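Side-chain contacts in lactate racemase apoprotein (PDB 2YJG), which interconverts the D- and L-isomers of lactate when its nickel pincer cofactor is in place, and is seen here in its apo form: residues A[76-79]-A[80-84]; A[240-243]-A[244-248]; A[415-418]-A[419-422]. One frame throughout, in Å; residues are numbered along the deposited sequence.

Contact 1. Residues A[76-79]-A[80-84]. With SO4 (sulfate ion), chain D.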
loop_
_atom_site.group_PDB
_atom_site.type_symbol
_atom_site.label_atom_id
_atom_site.label_comp_id
_atom_site.label_asym_id
_atom_site.label_seq_id
_atom_site.Cartn_x
_atom_site.Cartn_y
_atom_site.Cartn_z
ATOM N N PRO A 76 -6.723 -8.290 -15.705
ATOM C CA PRO A 76 -5.346 -8.079 -16.172
ATOM C C PRO A 76 -4.978 -6.690 -16.684
ATOM O O PRO A 76 -3.983 -6.554 -17.412
ATOM C CB PRO A 76 -5.229 -9.106 -17.298
ATOM C CG PRO A 76 -6.551 -9.099 -17.902
ATOM C CD PRO A 76 -7.534 -8.967 -16.731
ATOM N N VAL A 77 -5.730 -5.663 -16.308
ATOM C CA VAL A 77 -5.415 -4.304 -16.730
ATOM C C VAL A 77 -3.986 -3.899 -16.274
ATOM O O VAL A 77 -3.620 -3.997 -15.094
ATOM C CB VAL A 77 -6.464 -3.296 -16.234
ATOM C CG1 VAL A 77 -6.123 -1.915 -16.724
ATOM C CG2 VAL A 77 -7.871 -3.699 -16.637
ATOM N N PRO A 78 -3.139 -3.487 -17.222
ATOM C CA PRO A 78 -1.758 -3.161 -16.917
ATOM C C PRO A 78 -1.646 -1.760 -16.344
ATOM O O PRO A 78 -1.078 -0.862 -16.958
ATOM C CB PRO A 78 -1.056 -3.263 -18.269
ATOM C CG PRO A 78 -2.103 -2.941 -19.264
ATOM C CD PRO A 78 -3.427 -3.388 -18.666
ATOM N N SER A 79 -2.196 -1.566 -15.153
ATOM C CA SER A 79 -2.337 -0.215 -14.630
ATOM C C SER A 79 -1.051 0.487 -14.223
ATOM O O SER A 79 -1.046 1.709 -14.095
ATOM C CB SER A 79 -3.360 -0.190 -13.489
ATOM O OG SER A 79 -4.619 -0.686 -13.905
ATOM N N ARG A 80 0.028 -0.260 -13.956
ATOM C CA ARG A 80 1.318 0.382 -13.718
ATOM C C ARG A 80 1.724 1.246 -14.915
ATOM O O ARG A 80 2.480 2.171 -14.788
ATOM C CB ARG A 80 2.416 -0.669 -13.424
ATOM C CG ARG A 80 2.280 -1.398 -12.128
ATOM C CD ARG A 80 3.046 -2.763 -12.174
ATOM N NE ARG A 80 3.010 -3.507 -10.894
ATOM C CZ ARG A 80 3.787 -3.267 -9.823
ATOM N NH1 ARG A 80 4.667 -2.278 -9.817
ATOM N NH2 ARG A 80 3.667 -4.017 -8.721
ATOM N N ILE A 81 1.254 0.896 -16.107
ATOM C CA ILE A 81 1.586 1.645 -17.292
ATOM C C ILE A 81 0.535 2.730 -17.540
ATOM O O ILE A 81 0.855 3.909 -17.747
ATOM C CB ILE A 81 1.693 0.744 -18.502
ATOM C CG1 ILE A 81 2.920 -0.203 -18.368
ATOM C CG2 ILE A 81 1.765 1.637 -19.745
ATOM C CD1 ILE A 81 2.934 -1.379 -19.355
ATOM N N THR A 82 -0.726 2.346 -17.451
ATOM C CA THR A 82 -1.814 3.213 -17.895
ATOM C C THR A 82 -2.167 4.323 -16.911
ATOM O O THR A 82 -2.375 5.449 -17.330
ATOM C CB THR A 82 -3.083 2.391 -18.179
ATOM O OG1 THR A 82 -3.400 1.620 -17.025
ATOM C CG2 THR A 82 -2.892 1.477 -19.413
ATOM N N LEU A 83 -2.204 4.023 -15.612
ATOM C CA LEU A 83 -2.566 5.061 -14.627
ATOM C C LEU A 83 -1.632 6.286 -14.589
ATOM O O LEU A 83 -2.150 7.404 -14.570
ATOM C CB LEU A 83 -2.752 4.448 -13.258
ATOM C CG LEU A 83 -4.072 3.687 -13.127
ATOM C CD1 LEU A 83 -4.122 2.962 -11.773
ATOM C CD2 LEU A 83 -5.341 4.676 -13.329
ATOM N N PRO A 84 -0.279 6.088 -14.600
ATOM C CA PRO A 84 0.552 7.294 -14.624
ATOM C C PRO A 84 0.323 8.168 -15.850
ATOM O O PRO A 84 0.488 9.409 -15.791
ATOM C CB PRO A 84 1.964 6.745 -14.645
ATOM C CG PRO A 84 1.905 5.497 -13.901
ATOM C CD PRO A 84 0.550 4.891 -14.316
HETATM S S SO4 D . 6.565 -2.481 -6.411
HETATM O O1 SO4 D . 6.764 -1.453 -7.403
HETATM O O2 SO4 D . 7.777 -3.073 -5.901
HETATM O O3 SO4 D . 5.798 -2.009 -5.276
HETATM O O4 SO4 D . 5.751 -3.542 -6.954
#
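Leu83 turns its CG to the side of its own backbone N (chi1 -76°) and then runs on extended, which lays CD1 against Ser79 CB at 3.7 Å, one helical turn back. Thr82 adopts chi1 54°, which sets its hydroxyl between N and C and brings OG1 over Ser79 CA, 3.2 Å away, while the CG2 methyl swings to the other side, toward the ring of Pro78. The hydroxyls of Ser79 and Thr82 do not bond to each other; both are taken up by Glu168 of strand 164-170, Ser79 OG by OE2 and Thr82 OG1 by OE1, so one carboxylate grips the first turn twice. This is the start of helix 79-91, which follows strand 66-71 in the N-terminal domain, with Pro78 at the N-cap and at the centre of an inverse gamma turn. Pro78 O receives two amides: Thr82 N lies in the carbonyl plane at 3.3 Å, whereas Ile81 N, at 3.0 Å, stands above it. The next carbonyl, Ser79 O, accepts Leu83 N; past it the helix kinks at Pro84, whose ring nitrogen has no proton to give, and Pro84 CD rests 3.6 Å from Ser79 O. Arg80 leads away from Ser79, extended from CG to NE, and meets a sulfate edge-on, with the sulfur in the guanidinium plane. Arg80 NH2 gives a bond to O4 of the sulfate at 2.8 Å, while NH1 adds weak ones to O1 and O4. Lys117 NZ and Glu122 N also bond this anion, which probably came from the crystallisation liquor.

Contact 2. Residues A[240-243]-A[244-248]; sequences VIDS and SHKIV
Asp242 and Lys246 carry much of the polar side of this hairpin turn. Asp242 N donates to Lys246 O at 2.9 Å; Ile241 CA also approaches this Lys246 O, a CA-H...O contact of 3.1 Å. Asp242 O accepts His245 N from well above its carbonyl plane. Residues 242-245 form a type I turn, and His245, with left-handed backbone angles (phi 74°), makes the G1 bulge. The Asp242 side chain probably helps to stiffen this loop. Its chi1 of 68° folds the carboxylate in under the turn, where Asp242 OD1 takes Lys246 N at 3.0 Å, met from above the carboxylate plane. Asp242 OD2 sits against Lys246 CB, 3.5 Å away, the two side chains lying at an angle to each other. The ammonium does not reach it; the lysine chain bends instead so that Lys246 NZ donates to Ile247 O at 2.8 Å. Farther from the turn, Val248 N bonds almost straight to Val240 O.

Apolar contacts fall on both faces. Ile241 and Ile247, a non-hydrogen-bonded pair, share one face, CG2 of the former 4.1 Å from CG1 of the latter, and Ile241 CD1 comes obliquely to the His245 ring. On the other face Val240 CG1 crosses Val248 CG2 at 4.0 Å.

Strand 247-253 is the outermost strand of the mixed sheet within this chain. Ile247 packs on Ile42 and Val43 of helix 39-48 and on Ile81 and Thr82 of helix 79-91, while its N is held by Glu39.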
loop_
_atom_site.group_PDB
_atom_site.type_symbol
_atom_site.label_atom_id
_atom_site.label_comp_id
_atom_site.label_asym_id
_atom_site.label_seq_id
_atom_site.Cartn_x
_atom_site.Cartn_y
_atom_site.Cartn_z
ATOM N N VAL A 240 -6.072 -3.127 -25.388
ATOM C CA VAL A 240 -6.189 -4.478 -25.880
ATOM C C VAL A 240 -4.832 -5.081 -25.582
ATOM O O VAL A 240 -3.798 -4.505 -25.891
ATOM C CB VAL A 240 -6.520 -4.529 -27.321
ATOM C CG1 VAL A 240 -6.501 -5.984 -27.782
ATOM C CG2 VAL A 240 -7.909 -3.871 -27.592
ATOM N N ILE A 241 -4.835 -6.256 -24.984
ATOM C CA ILE A 241 -3.615 -6.853 -24.508
ATOM C C ILE A 241 -3.490 -8.279 -25.091
ATOM O O ILE A 241 -4.494 -8.912 -25.415
ATOM C CB ILE A 241 -3.540 -6.850 -22.937
ATOM C CG1 ILE A 241 -4.679 -7.674 -22.307
ATOM C CG2 ILE A 241 -3.595 -5.428 -22.363
ATOM C CD1 ILE A 241 -4.574 -7.979 -20.710
ATOM N N ASP A 242 -2.254 -8.756 -25.219
ATOM C CA ASP A 242 -1.995 -10.104 -25.709
ATOM C C ASP A 242 -2.009 -11.106 -24.562
ATOM O O ASP A 242 -2.267 -10.739 -23.414
ATOM C CB ASP A 242 -0.692 -10.132 -26.548
ATOM C CG ASP A 242 0.577 -9.886 -25.738
ATOM O OD1 ASP A 242 0.555 -9.905 -24.501
ATOM O OD2 ASP A 242 1.650 -9.646 -26.370
ATOM N N SER A 243 -1.762 -12.382 -24.868
ATOM C CA SER A 243 -1.611 -13.434 -23.819
ATOM C C SER A 243 -0.749 -13.049 -22.622
ATOM O O SER A 243 -1.117 -13.279 -21.456
ATOM C CB SER A 243 -1.001 -14.694 -24.436
ATOM O OG SER A 243 -1.400 -14.782 -25.779
ATOM N N SER A 244 0.387 -12.429 -22.932
ATOM C CA SER A 244 1.371 -11.992 -21.933
ATOM C C SER A 244 0.948 -10.802 -21.087
ATOM O O SER A 244 1.675 -10.409 -20.171
ATOM C CB SER A 244 2.669 -11.616 -22.658
ATOM O OG SER A 244 2.958 -12.545 -23.713
ATOM N N HIS A 245 -0.211 -10.219 -21.403
ATOM C CA HIS A 245 -0.687 -8.971 -20.791
ATOM C C HIS A 245 0.046 -7.738 -21.281
ATOM O O HIS A 245 -0.097 -6.679 -20.702
ATOM C CB HIS A 245 -0.706 -8.975 -19.247
ATOM C CG HIS A 245 -1.564 -10.039 -18.632
ATOM N ND1 HIS A 245 -2.486 -10.776 -19.346
ATOM C CD2 HIS A 245 -1.653 -10.474 -17.348
ATOM C CE1 HIS A 245 -3.090 -11.632 -18.534
ATOM N NE2 HIS A 245 -2.605 -11.465 -17.317
ATOM N N LYS A 246 0.786 -7.852 -22.381
ATOM C CA LYS A 246 1.369 -6.697 -23.068
ATOM C C LYS A 246 0.326 -5.911 -23.872
ATOM O O LYS A 246 -0.499 -6.498 -24.603
ATOM C CB LYS A 246 2.509 -7.171 -24.004
ATOM C CG LYS A 246 3.226 -6.076 -24.740
ATOM C CD LYS A 246 3.664 -6.507 -26.174
ATOM C CE LYS A 246 4.132 -5.257 -27.004
ATOM N NZ LYS A 246 3.114 -4.463 -27.821
ATOM N N ILE A 247 0.347 -4.582 -23.728
ATOM C CA ILE A 247 -0.547 -3.707 -24.487
ATOM C C ILE A 247 -0.135 -3.759 -25.931
ATOM O O ILE A 247 1.053 -3.556 -26.213
ATOM C CB ILE A 247 -0.498 -2.229 -23.991
ATOM C CG1 ILE A 247 -1.059 -2.163 -22.564
ATOM C CG2 ILE A 247 -1.263 -1.287 -24.933
ATOM C CD1 ILE A 247 -0.797 -0.811 -21.831
ATOM N N VAL A 248 -1.091 -4.056 -26.814
ATOM C CA VAL A 248 -0.895 -4.091 -28.285
ATOM C C VAL A 248 -1.695 -3.046 -29.062
ATOM O O VAL A 248 -1.403 -2.734 -30.241
ATOM C CB VAL A 248 -1.118 -5.506 -28.852
ATOM C CG1 VAL A 248 -0.119 -6.461 -28.279
ATOM C CG2 VAL A 248 -2.547 -5.980 -28.588
#

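Contact 3. Residues A[415-418]-A[419-422]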
loop_
_atom_site.group_PDB
_atom_site.type_symbol
_atom_site.label_atom_id
_atom_site.label_comp_id
_atom_site.label_asym_id
_atom_site.label_seq_id
_atom_site.Cartn_x
_atom_site.Cartn_y
_atom_site.Cartn_z
ATOM N N ILE A 415 -10.682 -25.845 -31.933
ATOM C CA ILE A 415 -10.581 -24.461 -31.553
ATOM C C ILE A 415 -9.600 -24.466 -30.379
ATOM O O ILE A 415 -10.025 -24.653 -29.229
ATOM C CB ILE A 415 -11.916 -23.911 -31.052
ATOM C CG1 ILE A 415 -13.069 -24.274 -32.030
ATOM C CG2 ILE A 415 -11.782 -22.395 -30.812
ATOM C CD1 ILE A 415 -14.440 -23.638 -31.677
ATOM N N PRO A 416 -8.298 -24.281 -30.655
ATOM C CA PRO A 416 -7.348 -24.564 -29.571
ATOM C C PRO A 416 -7.500 -23.704 -28.313
ATOM O O PRO A 416 -7.286 -24.213 -27.216
ATOM C CB PRO A 416 -5.963 -24.379 -30.203
ATOM C CG PRO A 416 -6.218 -24.243 -31.749
ATOM C CD PRO A 416 -7.658 -23.971 -31.956
ATOM N N ASP A 417 -7.891 -22.448 -28.463
ATOM C CA ASP A 417 -8.213 -21.584 -27.336
ATOM C C ASP A 417 -9.661 -21.051 -27.425
ATOM O O ASP A 417 -9.976 -20.092 -28.158
ATOM C CB ASP A 417 -7.224 -20.458 -27.260
ATOM C CG ASP A 417 -7.447 -19.532 -26.033
ATOM O OD1 ASP A 417 -8.567 -19.503 -25.463
ATOM O OD2 ASP A 417 -6.485 -18.831 -25.653
ATOM N N GLY A 418 -10.534 -21.737 -26.702
ATOM C CA GLY A 418 -11.953 -21.453 -26.691
ATOM C C GLY A 418 -12.386 -20.107 -26.103
ATOM O O GLY A 418 -13.475 -19.623 -26.400
ATOM N N VAL A 419 -11.576 -19.530 -25.232
ATOM C CA VAL A 419 -11.987 -18.291 -24.518
ATOM C C VAL A 419 -11.589 -17.030 -25.216
ATOM O O VAL A 419 -12.152 -15.949 -24.942
ATOM C CB VAL A 419 -11.387 -18.179 -23.111
ATOM C CG1 VAL A 419 -11.990 -19.148 -22.272
ATOM C CG2 VAL A 419 -9.887 -18.341 -23.105
ATOM N N SER A 420 -10.624 -17.143 -26.112
ATOM C CA SER A 420 -10.117 -16.019 -26.876
ATOM C C SER A 420 -10.851 -15.673 -28.198
ATOM O O SER A 420 -10.554 -14.657 -28.803
ATOM C CB SER A 420 -8.657 -16.309 -27.241
ATOM O OG SER A 420 -8.562 -17.392 -28.195
ATOM N N VAL A 421 -11.749 -16.515 -28.678
ATOM C CA VAL A 421 -12.337 -16.345 -29.965
ATOM C C VAL A 421 -13.817 -15.932 -29.885
ATOM O O VAL A 421 -14.496 -16.147 -28.855
ATOM C CB VAL A 421 -12.222 -17.667 -30.778
ATOM C CG1 VAL A 421 -10.728 -18.011 -31.061
ATOM C CG2 VAL A 421 -12.884 -18.832 -30.063
ATOM N N ILE A 422 -14.298 -15.410 -31.019
ATOM C CA ILE A 422 -15.704 -15.173 -31.282
ATOM C C ILE A 422 -16.024 -16.107 -32.427
ATOM O O ILE A 422 -15.574 -15.883 -33.571
ATOM C CB ILE A 422 -15.977 -13.695 -31.717
ATOM C CG1 ILE A 422 -15.610 -12.730 -30.570
ATOM C CG2 ILE A 422 -17.419 -13.439 -32.113
ATOM C CD1 ILE A 422 -15.384 -11.363 -31.124
HETATM O O HOH W 1 -15.291 -17.487 -26.647
#
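Asp417, Gly418 and Val419 form an Asx turn, built into the connection that leads from strand 412-415, in the parallel sheet of the C-terminal domain, to strand 422-425, and Ser420 N adds a second bond to the same OD1. With CG anti to the backbone N (chi1 -177°), the carboxylate of Asp417 reaches forward past its own carbonyl, and OD1 is the oxygen turned to the amides of Val419 and Ser420. Val419 N comes to Asp417 OD1 nearly along the CG-OD1 axis at 3.0 Å, whereas Ser420 N approaches Asp417 OD1 from far above the carboxylate plane at 3.2 Å. The two donors thus meet the oxygen from different directions, and together they probably fix the rotation of the carboxylate.

Ser420 sits close to both the carboxylate and the carbonyl of Asp417. Its chi1 of 69° turns OG back over the bend, where Ser420 OG donates to Asp417 O at 3.0 Å from above the carbonyl plane, so backbone and side chain of Asp417 are both engaged by the same serine. Val419 stands beside the carboxylate, with CG2 so close to OD1 that its exact rotation is doubtful. The side chain of this valine also comes within about 4 Å of that of Lys298, a substrate-binding residue by similarity, so the turn probably borders the substrate pocket.

Beneath the polar part, Ile415 and Val421 meet at an angle, CG2 to CG2 at 3.8 Å, and close the apolar base of the loop; Val421 also touches Val272 of strand 271-277. A water bridges the bend and the outgoing limb, donating to Gly418 O, at 2.8 Å, and Val421 O, at 2.7 Å.

Overall arrangement
Followed from the N terminus, the three contacts come in series, and none nests within or crosses another. Contact 1 ends the loop after strand 66-71 and opens helix 79-91; contact 2 closes the hairpin between strands 233-241 and 247-253 at the edge of the same mixed sheet. Although far apart in sequence, these two touch: Pro76 packs on His245 and Ile241, and Pro78 on Ile247, so the helix start sits against the hairpin. Contact 3 turns the chain from the parallel sheet toward strand 422-425. It touches neither of the others; its nearest atoms lie about 7 Å from contact 2 and about 11 Å from contact 1.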